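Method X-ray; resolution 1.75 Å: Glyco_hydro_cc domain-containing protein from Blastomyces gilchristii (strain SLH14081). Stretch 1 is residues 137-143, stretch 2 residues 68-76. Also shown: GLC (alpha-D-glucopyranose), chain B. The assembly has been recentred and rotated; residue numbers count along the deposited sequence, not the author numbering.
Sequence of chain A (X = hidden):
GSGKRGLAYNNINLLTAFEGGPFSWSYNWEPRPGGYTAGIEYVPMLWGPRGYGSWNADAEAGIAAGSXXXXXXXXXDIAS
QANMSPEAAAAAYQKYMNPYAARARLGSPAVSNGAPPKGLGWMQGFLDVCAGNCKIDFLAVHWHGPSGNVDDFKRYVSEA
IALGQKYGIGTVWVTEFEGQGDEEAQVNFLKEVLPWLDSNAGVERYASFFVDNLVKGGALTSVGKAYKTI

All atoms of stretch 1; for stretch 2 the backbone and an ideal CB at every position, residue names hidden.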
ATOM      1  N   ASP A 137      -8.512  -2.026   9.877  1.00 37.79           N
ATOM      2  CA  ASP A 137      -8.957  -3.257   9.172  1.00 37.58           C
ATOM      3  C   ASP A 137      -7.749  -3.951   8.579  1.00 35.28           C
ATOM      4  O   ASP A 137      -7.841  -5.143   8.384  1.00 37.82           O
ATOM      5  CB  ASP A 137      -9.984  -2.978   8.065  1.00 37.64           C
ATOM      6  CG  ASP A 137     -11.288  -2.477   8.639  1.00 38.46           C
ATOM      7  OD1 ASP A 137     -12.003  -3.307   9.168  1.00 42.17           O
ATOM      8  OD2 ASP A 137     -11.522  -1.246   8.641  1.00 35.92           O
ATOM      9  N   PHE A 138      -6.662  -3.227   8.265  1.00 33.72           N
ATOM     10  CA  PHE A 138      -5.477  -3.859   7.609  1.00 33.04           C
ATOM     11  C   PHE A 138      -4.243  -2.978   7.798  1.00 30.22           C
ATOM     12  O   PHE A 138      -4.409  -1.778   7.927  1.00 29.52           O
ATOM     13  CB  PHE A 138      -5.807  -4.150   6.139  1.00 31.99           C
ATOM     14  CG  PHE A 138      -6.021  -2.928   5.285  1.00 29.95           C
ATOM     15  CD1 PHE A 138      -4.957  -2.319   4.634  1.00 28.43           C
ATOM     16  CD2 PHE A 138      -7.289  -2.403   5.098  1.00 30.63           C
ATOM     17  CE1 PHE A 138      -5.158  -1.196   3.848  1.00 29.17           C
ATOM     18  CE2 PHE A 138      -7.496  -1.266   4.327  1.00 29.93           C
ATOM     19  CZ  PHE A 138      -6.432  -0.669   3.687  1.00 30.60           C
ATOM     20  N   LEU A 139      -3.078  -3.589   7.980  1.00 32.14           N
ATOM     21  CA  LEU A 139      -1.761  -2.896   7.986  1.00 28.51           C
ATOM     22  C   LEU A 139      -1.346  -2.656   6.538  1.00 27.18           C
ATOM     23  O   LEU A 139      -1.527  -3.528   5.739  1.00 27.82           O
ATOM     24  CB  LEU A 139      -0.671  -3.738   8.659  1.00 29.47           C
ATOM     25  CG  LEU A 139      -0.914  -4.175  10.106  1.00 31.10           C
ATOM     26  CD1 LEU A 139       0.373  -4.719  10.726  1.00 33.13           C
ATOM     27  CD2 LEU A 139      -1.419  -3.010  10.950  1.00 32.33           C
ATOM     28  N   ALA A 140      -0.718  -1.513   6.285  1.00 24.43           N
ATOM     29  CA  ALA A 140      -0.054  -1.221   5.006  1.00 22.44           C
ATOM     30  C   ALA A 140       1.446  -1.291   5.305  1.00 22.21           C
ATOM     31  O   ALA A 140       1.897  -0.699   6.310  1.00 22.10           O
ATOM     32  CB  ALA A 140      -0.477   0.127   4.478  1.00 21.48           C
ATOM     33  N   VAL A 141       2.204  -2.010   4.489  1.00 23.29           N
ATOM     34  CA  VAL A 141       3.695  -2.060   4.597  1.00 24.27           C
ATOM     35  C   VAL A 141       4.364  -1.939   3.218  1.00 23.40           C
ATOM     36  O   VAL A 141       3.730  -2.199   2.170  1.00 22.87           O
ATOM     37  CB  VAL A 141       4.132  -3.389   5.247  1.00 26.13           C
ATOM     38  CG1 VAL A 141       3.490  -3.561   6.642  1.00 26.55           C
ATOM     39  CG2 VAL A 141       3.867  -4.549   4.299  1.00 26.69           C
ATOM     40  N   HIS A 142       5.639  -1.606   3.220  1.00 22.70           N
ATOM     41  CA  HIS A 142       6.450  -1.428   2.000  1.00 22.97           C
ATOM     42  C   HIS A 142       7.750  -2.221   2.086  1.00 25.99           C
ATOM     43  O   HIS A 142       8.325  -2.152   3.168  1.00 27.05           O
ATOM     44  CB  HIS A 142       6.917  -0.017   1.885  1.00 21.29           C
ATOM     45  CG  HIS A 142       5.869   0.982   1.634  1.00 20.18           C
ATOM     46  ND1 HIS A 142       6.152   2.285   1.650  1.00 19.11           N
ATOM     47  CD2 HIS A 142       4.548   0.856   1.379  1.00 18.60           C
ATOM     48  CE1 HIS A 142       5.079   2.977   1.336  1.00 19.21           C
ATOM     49  NE2 HIS A 142       4.053   2.128   1.180  1.00 18.27           N
ATOM     50  N   TRP A 143       8.256  -2.824   0.989  1.00 27.21           N
ATOM     51  CA  TRP A 143       9.583  -3.473   0.973  1.00 28.49           C
ATOM     52  C   TRP A 143      10.324  -3.101  -0.324  1.00 29.21           C
ATOM     53  O   TRP A 143       9.743  -3.334  -1.404  1.00 27.71           O
ATOM     54  CB  TRP A 143       9.449  -4.985   1.170  1.00 30.13           C
ATOM     55  CG  TRP A 143      10.791  -5.626   1.279  1.00 31.39           C
ATOM     56  CD1 TRP A 143      11.544  -5.780   2.406  1.00 33.34           C
ATOM     57  CD2 TRP A 143      11.599  -6.074   0.188  1.00 31.95           C
ATOM     58  NE1 TRP A 143      12.737  -6.390   2.095  1.00 33.78           N
ATOM     59  CE2 TRP A 143      12.802  -6.573   0.738  1.00 33.51           C
ATOM     60  CE3 TRP A 143      11.411  -6.131  -1.190  1.00 31.98           C
ATOM     61  CZ2 TRP A 143      13.786  -7.139  -0.062  1.00 34.81           C
ATOM     62  CZ3 TRP A 143      12.387  -6.698  -1.980  1.00 33.47           C
ATOM     63  CH2 TRP A 143      13.572  -7.186  -1.421  1.00 34.67           C
ATOM     64  N   UNK A  68     -14.248   1.335  -1.172  1.00 39.67           N
ATOM     65  CA  UNK A  68     -14.521   0.473   0.003  1.00 37.66           C
ATOM     66  C   UNK A  68     -13.443   0.690   1.072  1.00 34.30           C
ATOM     67  O   UNK A  68     -13.558   0.118   2.154  1.00 32.81           O
ATOM     68  CB  UNK A  68     -14.572  -1.001  -0.403  1.00 37.66           C
ATOM     69  N   UNK A  69     -12.381   1.400   0.737  1.00 31.66           N
ATOM     70  CA  UNK A  69     -11.130   1.314   1.527  1.00 30.45           C
ATOM     71  C   UNK A  69     -10.482   2.689   1.588  1.00 27.68           C
ATOM     72  O   UNK A  69     -10.601   3.447   0.648  1.00 26.32           O
ATOM     73  CB  UNK A  69     -10.160   0.296   0.924  1.00 30.45           C
ATOM     74  N   UNK A  70      -9.808   2.985   2.697  1.00 27.50           N
ATOM     75  CA  UNK A  70      -9.043   4.232   2.837  1.00 25.42           C
ATOM     76  C   UNK A  70      -7.675   3.877   3.415  1.00 24.16           C
ATOM     77  O   UNK A  70      -7.627   3.082   4.390  1.00 24.46           O
ATOM     78  CB  UNK A  70      -9.771   5.243   3.725  1.00 25.42           C
ATOM     79  N   UNK A  71      -6.641   4.554   2.944  1.00 23.82           N
ATOM     80  CA  UNK A  71      -5.241   4.346   3.458  1.00 22.86           C
ATOM     81  C   UNK A  71      -4.769   5.561   4.270  1.00 22.19           C
ATOM     82  O   UNK A  71      -5.016   6.727   3.859  1.00 24.02           O
ATOM     83  CB  UNK A  71      -4.271   4.100   2.301  1.00 22.86           C
ATOM     84  N   UNK A  72      -3.950   5.289   5.283  1.00 23.20           N
ATOM     85  CA  UNK A  72      -3.382   6.342   6.142  1.00 22.69           C
ATOM     86  C   UNK A  72      -1.960   6.679   5.687  1.00 23.65           C
ATOM     87  O   UNK A  72      -1.587   6.286   4.569  1.00 21.15           O
ATOM     88  CB  UNK A  72      -3.380   5.904   7.608  1.00 22.69           C
ATOM     89  N   UNK A  73      -1.179   7.324   6.562  1.00 22.62           N
ATOM     90  CA  UNK A  73       0.030   8.099   6.217  1.00 24.38           C
ATOM     91  C   UNK A  73       1.062   7.206   5.505  1.00 23.43           C
ATOM     92  O   UNK A  73       1.196   6.005   5.759  1.00 25.11           O
ATOM     93  CB  UNK A  73       0.647   8.715   7.474  1.00 24.38           C
ATOM     94  N   UNK A  74       1.787   7.834   4.598  1.00 22.17           N
ATOM     95  CA  UNK A  74       2.895   7.194   3.829  1.00 22.25           C
ATOM     96  C   UNK A  74       4.228   7.264   4.576  1.00 21.34           C
ATOM     97  O   UNK A  74       4.883   8.304   4.499  1.00 23.30           O
ATOM     98  CB  UNK A  74       3.049   7.864   2.462  1.00 22.25           C
ATOM     99  N   UNK A  75       4.692   6.145   5.085  1.00 21.98           N
ATOM    100  CA  UNK A  75       6.093   6.086   5.651  1.00 23.33           C
ATOM    101  C   UNK A  75       6.269   7.189   6.696  1.00 26.31           C
ATOM    102  O   UNK A  75       7.149   8.073   6.612  1.00 27.41           O
ATOM    103  CB  UNK A  75       7.145   6.244   4.551  1.00 23.33           C
ATOM    104  N   UNK A  76       5.448   7.156   7.778  1.00 25.02           N
ATOM    105  CA  UNK A  76       5.653   8.090   8.886  1.00 26.62           C
ATOM    106  C   UNK A  76       7.037   7.880   9.549  1.00 27.20           C
ATOM    107  O   UNK A  76       7.581   8.811  10.155  1.00 29.09           O
ATOM    108  CB  UNK A  76       4.539   7.922   9.922  1.00 26.62           C
TER
HETATM  109  C1  GLC B   1       9.129   4.935  -0.901  1.00 34.76           C
HETATM  110  C2  GLC B   1       8.221   6.173  -0.841  1.00 33.11           C
HETATM  111  C3  GLC B   1       8.373   7.029  -2.100  1.00 34.24           C
HETATM  112  C4  GLC B   1       9.880   7.306  -2.354  1.00 35.59           C
HETATM  113  C5  GLC B   1      10.704   6.048  -2.299  1.00 36.51           C
HETATM  114  C6  GLC B   1      12.219   6.230  -2.523  1.00 37.79           C
HETATM  115  O1  GLC B   1       8.871   4.088  -2.031  1.00 36.12           O
HETATM  116  O2  GLC B   1       6.803   5.928  -0.682  1.00 29.84           O
HETATM  117  O3  GLC B   1       7.611   8.225  -1.943  1.00 32.54           O
HETATM  118  O4  GLC B   1      10.024   7.783  -3.649  1.00 40.04           O
HETATM  119  O5  GLC B   1      10.481   5.446  -1.024  1.00 37.03           O
HETATM  120  O6  GLC B   1      12.529   7.480  -1.978  1.00 39.32           O

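Stretch 1 presents Phe138, Ala140 and His142 to stretch 2, while Leu139 and Val141 lie out of its reach; the two strands run at 46° to each other.

Position 68 has nothing of stretch 1 within 5.5 Å of its ideal CB, so almost any side chain would fit. It is Lys68, which touches a crystal neighbour.

At 69 the backbone is extended and CA-to-CB points toward stretch 1, with the ideal CB 4.6 Å from Phe138 CE2. An apolar or a modest polar side chain could pack against the ring. The residue is Asn69, whose OD1 lies 3.8 Å from Phe138 CE2; both OD1 and ND2 are hydrogen-bonded elsewhere in the structure.

Position 70 points sideways, with nothing of stretch 1 within 5.5 Å of its ideal CB, and stretch 1 hardly restricts the choice. Leu70 leads its side chain away; its contact is through the backbone, with O 4.0 Å from Phe138 CZ.

At 71 CA-to-CB is again sideways, but the ideal CB is 5.4 Å from Phe138 CZ, and the Ala140 methyl is nearby. This apolar setting suits a branched aliphatic or methionine. Leu71, with chi1 m and chi2 t, brings CD2 to 3.5 Å from Phe138 CE1, at the ring edge, and to 4.3 Å from Ala140 CB, so one methyl serves both neighbours.

Positions 72 and 73 meet no part of stretch 1, which leaves the choice open; they are Ala72 and Phe73.

At 74 the ideal CB is 5.4 Å from His142 CE1, and the imidazole favours a polar side chain able to extend toward it. Asn74, chi1 t, places OD1 3.3 Å from His142 CE1, near the ring plane. A water O lies 2.8 Å from Asn74 OD1, to which the water donates, and 2.8 Å from His142 NE2, to which it is also hydrogen-bonded. Asn74 ND2 donates to O2 of the glucose at 3.0 Å.

Position 75 has phi/psi of 54/60, a left-handed conformation in which glycine or asparagine would be unsurprising. However, His142 ND1 lies 5.0 Å from the ideal CB, and the sugar lies at a similar distance, with GLC O2 5.2 Å from the ideal CB of 75, so an acceptor on a longer side chain also suits. Glu75 starts sideways and reaches inward: His142 ND1 donates to its OE2 at 2.7 Å and a nearly linear 173°. Glu75 OE2 is also 3.5 Å from GLC C1, the anomeric carbon.

Position 76, with phi of -62°, is compatible with proline and many others, and stretch 1 is out of reach. It is Pro76.

Stretch 2 (68-76) KNLLAFNEP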
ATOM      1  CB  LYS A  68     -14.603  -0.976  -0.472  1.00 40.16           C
ATOM      2  CG  LYS A  68     -15.629  -1.169  -1.590  1.00 42.03           C
ATOM      3  CD  LYS A  68     -15.509  -2.454  -2.352  1.00 43.81           C
ATOM      4  CE  LYS A  68     -16.400  -3.551  -1.805  1.00 47.29           C
ATOM      5  NZ  LYS A  68     -16.888  -4.422  -2.898  1.00 50.85           N
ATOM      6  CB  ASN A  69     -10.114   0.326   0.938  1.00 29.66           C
ATOM      7  CG  ASN A  69     -10.535  -1.120   1.019  1.00 28.98           C
ATOM      8  OD1 ASN A  69     -10.507  -1.698   2.079  1.00 29.80           O
ATOM      9  ND2 ASN A  69     -10.981  -1.706  -0.093  1.00 32.00           N
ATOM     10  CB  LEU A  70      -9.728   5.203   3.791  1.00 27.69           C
ATOM     11  CG  LEU A  70     -11.119   5.676   3.385  1.00 29.31           C
ATOM     12  CD1 LEU A  70     -11.749   6.451   4.524  1.00 30.77           C
ATOM     13  CD2 LEU A  70     -11.056   6.509   2.124  1.00 28.96           C
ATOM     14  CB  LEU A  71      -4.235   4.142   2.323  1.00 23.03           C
ATOM     15  CG  LEU A  71      -4.370   2.863   1.530  1.00 21.21           C
ATOM     16  CD1 LEU A  71      -3.761   3.032   0.154  1.00 21.04           C
ATOM     17  CD2 LEU A  71      -3.803   1.641   2.244  1.00 22.98           C
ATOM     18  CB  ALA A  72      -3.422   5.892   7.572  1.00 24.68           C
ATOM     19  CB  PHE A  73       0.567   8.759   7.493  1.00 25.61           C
ATOM     20  CG  PHE A  73      -0.544   9.107   8.473  1.00 27.74           C
ATOM     21  CD1 PHE A  73      -1.527  10.036   8.142  1.00 29.77           C
ATOM     22  CD2 PHE A  73      -0.612   8.495   9.725  1.00 27.59           C
ATOM     23  CE1 PHE A  73      -2.552  10.366   9.026  1.00 29.93           C
ATOM     24  CE2 PHE A  73      -1.641   8.830  10.620  1.00 28.81           C
ATOM     25  CZ  PHE A  73      -2.612   9.743  10.258  1.00 29.92           C
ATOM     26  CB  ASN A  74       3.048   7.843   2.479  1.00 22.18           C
ATOM     27  CG  ASN A  74       3.826   6.938   1.562  1.00 21.80           C
ATOM     28  OD1 ASN A  74       3.415   5.824   1.295  1.00 22.77           O
ATOM     29  ND2 ASN A  74       4.991   7.398   1.158  1.00 22.35           N
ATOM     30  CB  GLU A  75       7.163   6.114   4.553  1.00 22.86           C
ATOM     31  CG  GLU A  75       7.258   4.795   3.797  1.00 22.60           C
ATOM     32  CD  GLU A  75       8.415   4.654   2.844  1.00 23.58           C
ATOM     33  OE1 GLU A  75       9.264   5.591   2.832  1.00 25.10           O
ATOM     34  OE2 GLU A  75       8.491   3.547   2.215  1.00 23.88           O
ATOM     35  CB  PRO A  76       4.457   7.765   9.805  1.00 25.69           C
ATOM     36  CG  PRO A  76       4.155   6.301   9.521  1.00 25.02           C
ATOM     37  CD  PRO A  76       4.360   6.199   8.025  1.00 25.17           C
TER
HETATM   38  O   HOH W   1       1.941   3.738   0.239  1.00 16.98           O
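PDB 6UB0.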